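Local atomic coordinates of parahox neighbor (Phaeodactylum tricornutum CCAP 1055/1, PDB entry 5Z5M), a protein that probably makes (S)-allantoin in urate breakdown, as a natural fusion of a 5-hydroxyisourate hydrolase with an OHCU decarboxylase. Residues W167-L171 with I275-D279; R205-P209 with T239-Y243. All coordinates share one frame; numbering follows the deposited sequence.

Contact 1 of 2, residues W167-L171 with I275-D279; sequences WMRLL and IDNPD
The indole of Trp167 donates from NE1 to the backbone O of Asp276, at 3.0 Å and with an N-H...O angle of 158°. The acceptor lies almost exactly in the ring plane, at the pyrrole edge. Chi1 of Trp167 (177°) places CG trans to N, and the indole leaves the helix towards 275-279. OD2 of Asp276 also comes near, 3.3 Å from Trp167 NE1. The firm partner of this carboxylate is in the second subunit: OD1 takes a hydrogen bond from the backbone N of Gln263 there.

Van der Waals contacts continue along the indole. CZ2 of Trp167 is 3.6 Å from CG of Asn277, whose amide is turned 58° from the ring. OD1 of Asn277 accepts from Asp279 N in an Asx turn, and ND2 bonds to Ser50, so both amide atoms are engaged. Leu171, one helical turn after Trp167, sets its CD2 4.1 Å from CD of Pro278, an apolar contact. CD1 of Leu171 rests over one face of the indole, towards its rim.

The contact joins helix 151-173 of the decarboxylase region to the loop between strands 268-275 and 281-289 of the transthyretin-like region. Helix 49-61 packs beside it, with Ile49 and Ala53 on Trp167.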
ATOM      1  N   TRP A 167      -3.312  16.119 -27.372  1.00  6.29           N
ATOM      2  CA  TRP A 167      -4.044  16.565 -26.193  1.00  7.32           C
ATOM      3  C   TRP A 167      -3.510  17.911 -25.706  1.00  8.74           C
ATOM      4  O   TRP A 167      -4.287  18.804 -25.370  1.00 10.85           O
ATOM      5  CB  TRP A 167      -3.946  15.506 -25.094  1.00  5.35           C
ATOM      6  CG  TRP A 167      -4.601  15.861 -23.792  1.00  9.74           C
ATOM      7  CD1 TRP A 167      -3.993  15.971 -22.581  1.00  7.00           C
ATOM      8  CD2 TRP A 167      -5.993  16.129 -23.571  1.00  9.24           C
ATOM      9  NE1 TRP A 167      -4.913  16.300 -21.610  1.00  5.45           N
ATOM     10  CE2 TRP A 167      -6.153  16.394 -22.194  1.00  6.33           C
ATOM     11  CE3 TRP A 167      -7.119  16.167 -24.399  1.00  9.95           C
ATOM     12  CZ2 TRP A 167      -7.386  16.704 -21.630  1.00 13.30           C
ATOM     13  CZ3 TRP A 167      -8.352  16.465 -23.831  1.00  7.68           C
ATOM     14  CH2 TRP A 167      -8.473  16.731 -22.463  1.00 16.42           C
ATOM     15  N   MET A 168      -2.182  18.060 -25.695  1.00  7.94           N
ATOM     16  CA  MET A 168      -1.562  19.318 -25.282  1.00 15.18           C
ATOM     17  C   MET A 168      -1.941  20.466 -26.212  1.00  8.39           C
ATOM     18  O   MET A 168      -2.156  21.588 -25.765  1.00 13.63           O
ATOM     19  CB  MET A 168      -0.036  19.179 -25.224  1.00  9.94           C
ATOM     20  CG  MET A 168       0.450  18.257 -24.128  1.00 24.85           C
ATOM     21  SD  MET A 168       2.245  18.083 -24.143  1.00 31.61           S
ATOM     22  CE  MET A 168       2.464  16.834 -22.877  1.00 27.68           C
ATOM     23  N   ARG A 169      -2.026  20.186 -27.506  1.00 10.60           N
ATOM     24  CA  ARG A 169      -2.369  21.228 -28.465  1.00 13.37           C
ATOM     25  C   ARG A 169      -3.837  21.634 -28.361  1.00 12.22           C
ATOM     26  O   ARG A 169      -4.168  22.817 -28.470  1.00 13.69           O
ATOM     27  CB  ARG A 169      -2.048  20.768 -29.883  1.00 16.16           C
ATOM     28  CG  ARG A 169      -0.561  20.712 -30.172  1.00 16.73           C
ATOM     29  CD  ARG A 169      -0.300  20.041 -31.507  1.00 22.74           C
ATOM     30  NE  ARG A 169       1.115  20.058 -31.853  1.00 25.18           N
ATOM     31  CZ  ARG A 169       1.649  19.338 -32.832  1.00 36.41           C
ATOM     32  NH1 ARG A 169       0.884  18.536 -33.563  1.00 29.15           N
ATOM     33  NH2 ARG A 169       2.948  19.417 -33.076  1.00 19.85           N
ATOM     34  N   LEU A 170      -4.709  20.651 -28.152  1.00 11.80           N
ATOM     35  CA  LEU A 170      -6.136  20.912 -27.960  1.00 10.90           C
ATOM     36  C   LEU A 170      -6.365  21.798 -26.739  1.00 17.91           C
ATOM     37  O   LEU A 170      -7.179  22.719 -26.774  1.00 15.00           O
ATOM     38  CB  LEU A 170      -6.917  19.601 -27.803  1.00  9.94           C
ATOM     39  CG  LEU A 170      -7.238  18.807 -29.071  1.00 20.47           C
ATOM     40  CD1 LEU A 170      -7.735  17.413 -28.712  1.00 19.94           C
ATOM     41  CD2 LEU A 170      -8.275  19.543 -29.924  1.00 18.15           C
ATOM     42  N   LEU A 171      -5.643  21.508 -25.659  1.00 14.04           N
ATOM     43  CA  LEU A 171      -5.775  22.266 -24.412  1.00 12.67           C
ATOM     44  C   LEU A 171      -5.354  23.727 -24.580  1.00 20.41           C
ATOM     45  O   LEU A 171      -5.913  24.623 -23.940  1.00 17.22           O
ATOM     46  CB  LEU A 171      -4.951  21.617 -23.296  1.00 14.58           C
ATOM     47  CG  LEU A 171      -5.552  20.386 -22.612  1.00 17.62           C
ATOM     48  CD1 LEU A 171      -4.565  19.803 -21.619  1.00 13.51           C
ATOM     49  CD2 LEU A 171      -6.854  20.735 -21.914  1.00 13.85           C
ATOM     50  N   ILE A 275      -2.272  17.076 -12.474  1.00  8.13           N
ATOM     51  CA  ILE A 275      -3.613  16.985 -13.044  1.00  7.58           C
ATOM     52  C   ILE A 275      -3.528  17.196 -14.557  1.00  7.00           C
ATOM     53  O   ILE A 275      -3.012  18.206 -15.022  1.00  9.68           O
ATOM     54  CB  ILE A 275      -4.571  18.009 -12.420  1.00 10.51           C
ATOM     55  CG1 ILE A 275      -4.847  17.636 -10.956  1.00 11.72           C
ATOM     56  CG2 ILE A 275      -5.889  18.076 -13.219  1.00  6.68           C
ATOM     57  CD1 ILE A 275      -5.501  18.740 -10.162  1.00 19.12           C
ATOM     58  N   ASP A 276      -4.031  16.238 -15.324  1.00  6.75           N
ATOM     59  CA  ASP A 276      -3.845  16.258 -16.772  1.00  8.81           C
ATOM     60  C   ASP A 276      -5.122  16.587 -17.557  1.00  9.05           C
ATOM     61  O   ASP A 276      -5.048  16.959 -18.723  1.00 11.10           O
ATOM     62  CB  ASP A 276      -3.295  14.910 -17.237  1.00  8.02           C
ATOM     63  CG  ASP A 276      -2.959  14.894 -18.721  1.00 20.67           C
ATOM     64  OD1 ASP A 276      -2.059  15.656 -19.140  1.00 18.54           O
ATOM     65  OD2 ASP A 276      -3.602  14.128 -19.471  1.00 20.51           O
ATOM     66  N   ASN A 277      -6.285  16.455 -16.928  1.00  7.14           N
ATOM     67  CA  ASN A 277      -7.551  16.611 -17.651  1.00  8.93           C
ATOM     68  C   ASN A 277      -8.599  17.357 -16.820  1.00 10.76           C
ATOM     69  O   ASN A 277      -9.113  16.827 -15.840  1.00 11.37           O
ATOM     70  CB  ASN A 277      -8.085  15.233 -18.081  1.00 12.13           C
ATOM     71  CG  ASN A 277      -9.354  15.320 -18.935  1.00 11.65           C
ATOM     72  OD1 ASN A 277     -10.022  16.346 -18.977  1.00 16.35           O
ATOM     73  ND2 ASN A 277      -9.681  14.229 -19.621  1.00 10.96           N
ATOM     74  N   PRO A 278      -8.941  18.583 -17.241  1.00 11.36           N
ATOM     75  CA  PRO A 278      -9.848  19.456 -16.487  1.00 18.62           C
ATOM     76  C   PRO A 278     -11.304  18.976 -16.462  1.00  9.77           C
ATOM     77  O   PRO A 278     -12.091  19.531 -15.695  1.00  8.05           O
ATOM     78  CB  PRO A 278      -9.727  20.797 -17.219  1.00 17.82           C
ATOM     79  CG  PRO A 278      -9.286  20.452 -18.597  1.00 15.65           C
ATOM     80  CD  PRO A 278      -8.451  19.215 -18.480  1.00 14.98           C
ATOM     81  N   ASP A 279     -11.644  17.988 -17.292  1.00 11.02           N
ATOM     82  CA  ASP A 279     -12.971  17.365 -17.291  1.00 13.64           C
ATOM     83  C   ASP A 279     -13.160  16.339 -16.177  1.00 13.68           C
ATOM     84  O   ASP A 279     -14.290  16.055 -15.771  1.00 17.00           O
ATOM     85  CB  ASP A 279     -13.243  16.660 -18.626  1.00 11.58           C
ATOM     86  CG  ASP A 279     -13.486  17.622 -19.771  1.00 18.40           C
ATOM     87  OD1 ASP A 279     -14.052  18.715 -19.539  1.00 16.55           O
ATOM     88  OD2 ASP A 279     -13.133  17.259 -20.916  1.00 21.40           O
TER

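Contact 2 of 2, residues R205-P209 with T239-Y243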
ATOM      1  N   ARG A 205      -0.535  25.017  -5.746  1.00  7.18           N
ATOM      2  CA  ARG A 205      -0.226  24.760  -7.151  1.00 10.81           C
ATOM      3  C   ARG A 205       1.237  25.105  -7.401  1.00 14.82           C
ATOM      4  O   ARG A 205       1.680  26.210  -7.091  1.00 17.07           O
ATOM      5  CB  ARG A 205      -1.128  25.570  -8.082  1.00 11.63           C
ATOM      6  CG  ARG A 205      -0.953  25.208  -9.562  1.00 12.43           C
ATOM      7  CD  ARG A 205      -1.818  26.076 -10.473  1.00 18.80           C
ATOM      8  NE  ARG A 205      -3.242  25.802 -10.316  1.00 15.06           N
ATOM      9  CZ  ARG A 205      -4.104  26.617  -9.717  1.00 18.33           C
ATOM     10  NH1 ARG A 205      -3.699  27.780  -9.221  1.00 15.57           N
ATOM     11  NH2 ARG A 205      -5.382  26.276  -9.625  1.00 19.49           N
ATOM     12  N   LEU A 206       1.989  24.158  -7.952  1.00 11.10           N
ATOM     13  CA  LEU A 206       3.423  24.360  -8.160  1.00 15.73           C
ATOM     14  C   LEU A 206       3.736  24.819  -9.573  1.00 16.79           C
ATOM     15  O   LEU A 206       4.722  25.519  -9.799  1.00 17.70           O
ATOM     16  CB  LEU A 206       4.202  23.080  -7.858  1.00 16.62           C
ATOM     17  CG  LEU A 206       4.068  22.485  -6.452  1.00 19.25           C
ATOM     18  CD1 LEU A 206       5.117  21.403  -6.239  1.00 23.65           C
ATOM     19  CD2 LEU A 206       4.170  23.558  -5.385  1.00 22.13           C
ATOM     20  N   SER A 207       2.897  24.416 -10.522  1.00 14.11           N
ATOM     21  CA  SER A 207       3.091  24.782 -11.921  1.00 25.16           C
ATOM     22  C   SER A 207       1.756  24.715 -12.664  1.00 22.60           C
ATOM     23  O   SER A 207       0.845  23.998 -12.234  1.00 19.41           O
ATOM     24  CB  SER A 207       4.136  23.874 -12.583  1.00 26.82           C
ATOM     25  OG  SER A 207       3.603  22.594 -12.866  1.00 39.52           O
ATOM     26  N   PRO A 208       1.612  25.485 -13.758  1.00 24.53           N
ATOM     27  CA  PRO A 208       2.584  26.428 -14.329  1.00 26.15           C
ATOM     28  C   PRO A 208       2.814  27.634 -13.419  1.00 26.67           C
ATOM     29  O   PRO A 208       1.886  28.050 -12.725  1.00 27.97           O
ATOM     30  CB  PRO A 208       1.928  26.847 -15.648  1.00 28.32           C
ATOM     31  CG  PRO A 208       0.471  26.685 -15.404  1.00 25.38           C
ATOM     32  CD  PRO A 208       0.349  25.480 -14.517  1.00 27.18           C
ATOM     33  N   PRO A 209       4.040  28.179 -13.418  1.00 27.36           N
ATOM     34  CA  PRO A 209       4.455  29.240 -12.491  1.00 30.43           C
ATOM     35  C   PRO A 209       3.499  30.435 -12.432  1.00 24.43           C
ATOM     36  O   PRO A 209       3.412  31.087 -11.392  1.00 35.52           O
ATOM     37  CB  PRO A 209       5.828  29.671 -13.039  1.00 34.91           C
ATOM     38  CG  PRO A 209       5.955  29.028 -14.391  1.00 37.73           C
ATOM     39  CD  PRO A 209       5.132  27.788 -14.323  1.00 28.76           C
ATOM     40  N   THR A 239      -7.354  23.265 -12.747  1.00 16.46           N
ATOM     41  CA  THR A 239      -6.641  23.451 -14.005  1.00 13.81           C
ATOM     42  C   THR A 239      -5.455  22.500 -14.137  1.00 18.72           C
ATOM     43  O   THR A 239      -4.875  22.084 -13.137  1.00 11.87           O
ATOM     44  CB  THR A 239      -6.132  24.899 -14.143  1.00 14.18           C
ATOM     45  OG1 THR A 239      -5.288  25.218 -13.027  1.00 18.94           O
ATOM     46  CG2 THR A 239      -7.298  25.870 -14.174  1.00 19.19           C
ATOM     47  N   VAL A 240      -5.108  22.161 -15.377  1.00 11.82           N
ATOM     48  CA  VAL A 240      -3.949  21.318 -15.659  1.00 11.88           C
ATOM     49  C   VAL A 240      -2.688  21.915 -15.035  1.00 12.01           C
ATOM     50  O   VAL A 240      -2.440  23.117 -15.144  1.00 10.68           O
ATOM     51  CB  VAL A 240      -3.751  21.134 -17.183  1.00 14.46           C
ATOM     52  CG1 VAL A 240      -2.421  20.443 -17.485  1.00 19.21           C
ATOM     53  CG2 VAL A 240      -4.913  20.349 -17.773  1.00 14.60           C
ATOM     54  N   GLY A 241      -1.907  21.076 -14.359  1.00 11.44           N
ATOM     55  CA  GLY A 241      -0.670  21.520 -13.746  1.00 17.41           C
ATOM     56  C   GLY A 241      -0.187  20.599 -12.645  1.00 11.97           C
ATOM     57  O   GLY A 241      -0.730  19.513 -12.448  1.00  8.85           O
ATOM     58  N   GLN A 242       0.847  21.030 -11.929  1.00  7.62           N
ATOM     59  CA  GLN A 242       1.381  20.246 -10.833  1.00  8.63           C
ATOM     60  C   GLN A 242       0.947  20.841  -9.501  1.00  9.96           C
ATOM     61  O   GLN A 242       0.983  22.056  -9.315  1.00 11.61           O
ATOM     62  CB  GLN A 242       2.907  20.175 -10.912  1.00 14.12           C
ATOM     63  CG  GLN A 242       3.520  19.214  -9.930  1.00 19.88           C
ATOM     64  CD  GLN A 242       5.033  19.157 -10.037  1.00 25.17           C
ATOM     65  OE1 GLN A 242       5.702  20.188 -10.141  1.00 24.45           O
ATOM     66  NE2 GLN A 242       5.579  17.946 -10.025  1.00 23.09           N
ATOM     67  N   TYR A 243       0.541  19.976  -8.578  1.00  5.79           N
ATOM     68  CA  TYR A 243       0.062  20.403  -7.260  1.00  7.98           C
ATOM     69  C   TYR A 243       0.794  19.692  -6.123  1.00  9.77           C
ATOM     70  O   TYR A 243       1.483  18.695  -6.343  1.00  7.72           O
ATOM     71  CB  TYR A 243      -1.447  20.151  -7.140  1.00 10.34           C
ATOM     72  CG  TYR A 243      -2.299  20.964  -8.095  1.00 15.59           C
ATOM     73  CD1 TYR A 243      -2.405  20.609  -9.437  1.00  8.38           C
ATOM     74  CD2 TYR A 243      -3.014  22.072  -7.653  1.00  8.91           C
ATOM     75  CE1 TYR A 243      -3.178  21.350 -10.318  1.00 13.24           C
ATOM     76  CE2 TYR A 243      -3.794  22.822  -8.529  1.00 13.73           C
ATOM     77  CZ  TYR A 243      -3.877  22.452  -9.858  1.00 10.88           C
ATOM     78  OH  TYR A 243      -4.647  23.183 -10.738  1.00 13.24           O
TER
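Tyr243 OH and Arg205 NE meet in a hydrogen bond of 3.0 Å, with an N-H...O angle of 158°. The hydroxyl lies near the guanidinium plane, at its edge. NH2 of Arg205 adds a weak bond to the same oxygen. Tyr243 OH donates in turn to the backbone O of Thr239, at 2.6 Å. The carbonyl O lies in the plane of the phenol ring. The hydroxyl is thus gripped by Arg205 on one segment and Thr239 on its own. NH1 of Arg205 bonds to Met211 O, and NH2 also makes a weak bond to Glu237 O. The Arg205 chain runs alongside the tyrosine and bends at chi3 (-68°), which brings NE to the hydroxyl. On the way, CG of Arg205 makes a CH-pi contact over the Tyr243 ring, 4.1 Å from its centroid.

The strands 200-207 and 241-248 are antiparallel neighbours in a sheet of the transthyretin-like fold. Arg205 and Tyr243 form a non-hydrogen-bonded pair there. One step on, the register slips by one residue in a classic beta bulge, with Leu206 and Ser207 both opposite Gln242.

The bulge gives Gln242 O two donors, Leu206 N at 2.7 Å and Ser207 N at 3.3 Å. Both reach it from the same face of the carbonyl plane. In return Gln242 N donates to Ser207 O at 3.0 Å. Ser207 OG takes a weak second bond from Gln242 N; its chi1 of 76° sets it between its own N and carbonyl carbon. Ser207 O also receives a CA-H...O contact from CA of Gly241, at 3.3 Å. Past the bulge, the cis peptide before Pro208 turns the chain, and Pro208 CD packs against Val240 O.

In the fold
The centres of the two contacts lie about 13 Å apart. Both segments of contact 2 fall between the two segments of contact 1 in sequence. They meet directly at neighbouring strands 241-248 and 268-275, where Ile275 N probably bonds to Gly241 O at 2.9 Å. Ile275 also packs on Tyr243, and Val240 on the backbone of Asp276. Contact 2 lies wholly within the transthyretin-like region, in its four-stranded antiparallel sheet. Contact 1 connects the loop that follows strand 268-275, an edge strand of that sheet within this chain, to helix 151-173 of the decarboxylase region, so it belongs to the junction of the fused enzyme. Both contacts also touch the second subunit.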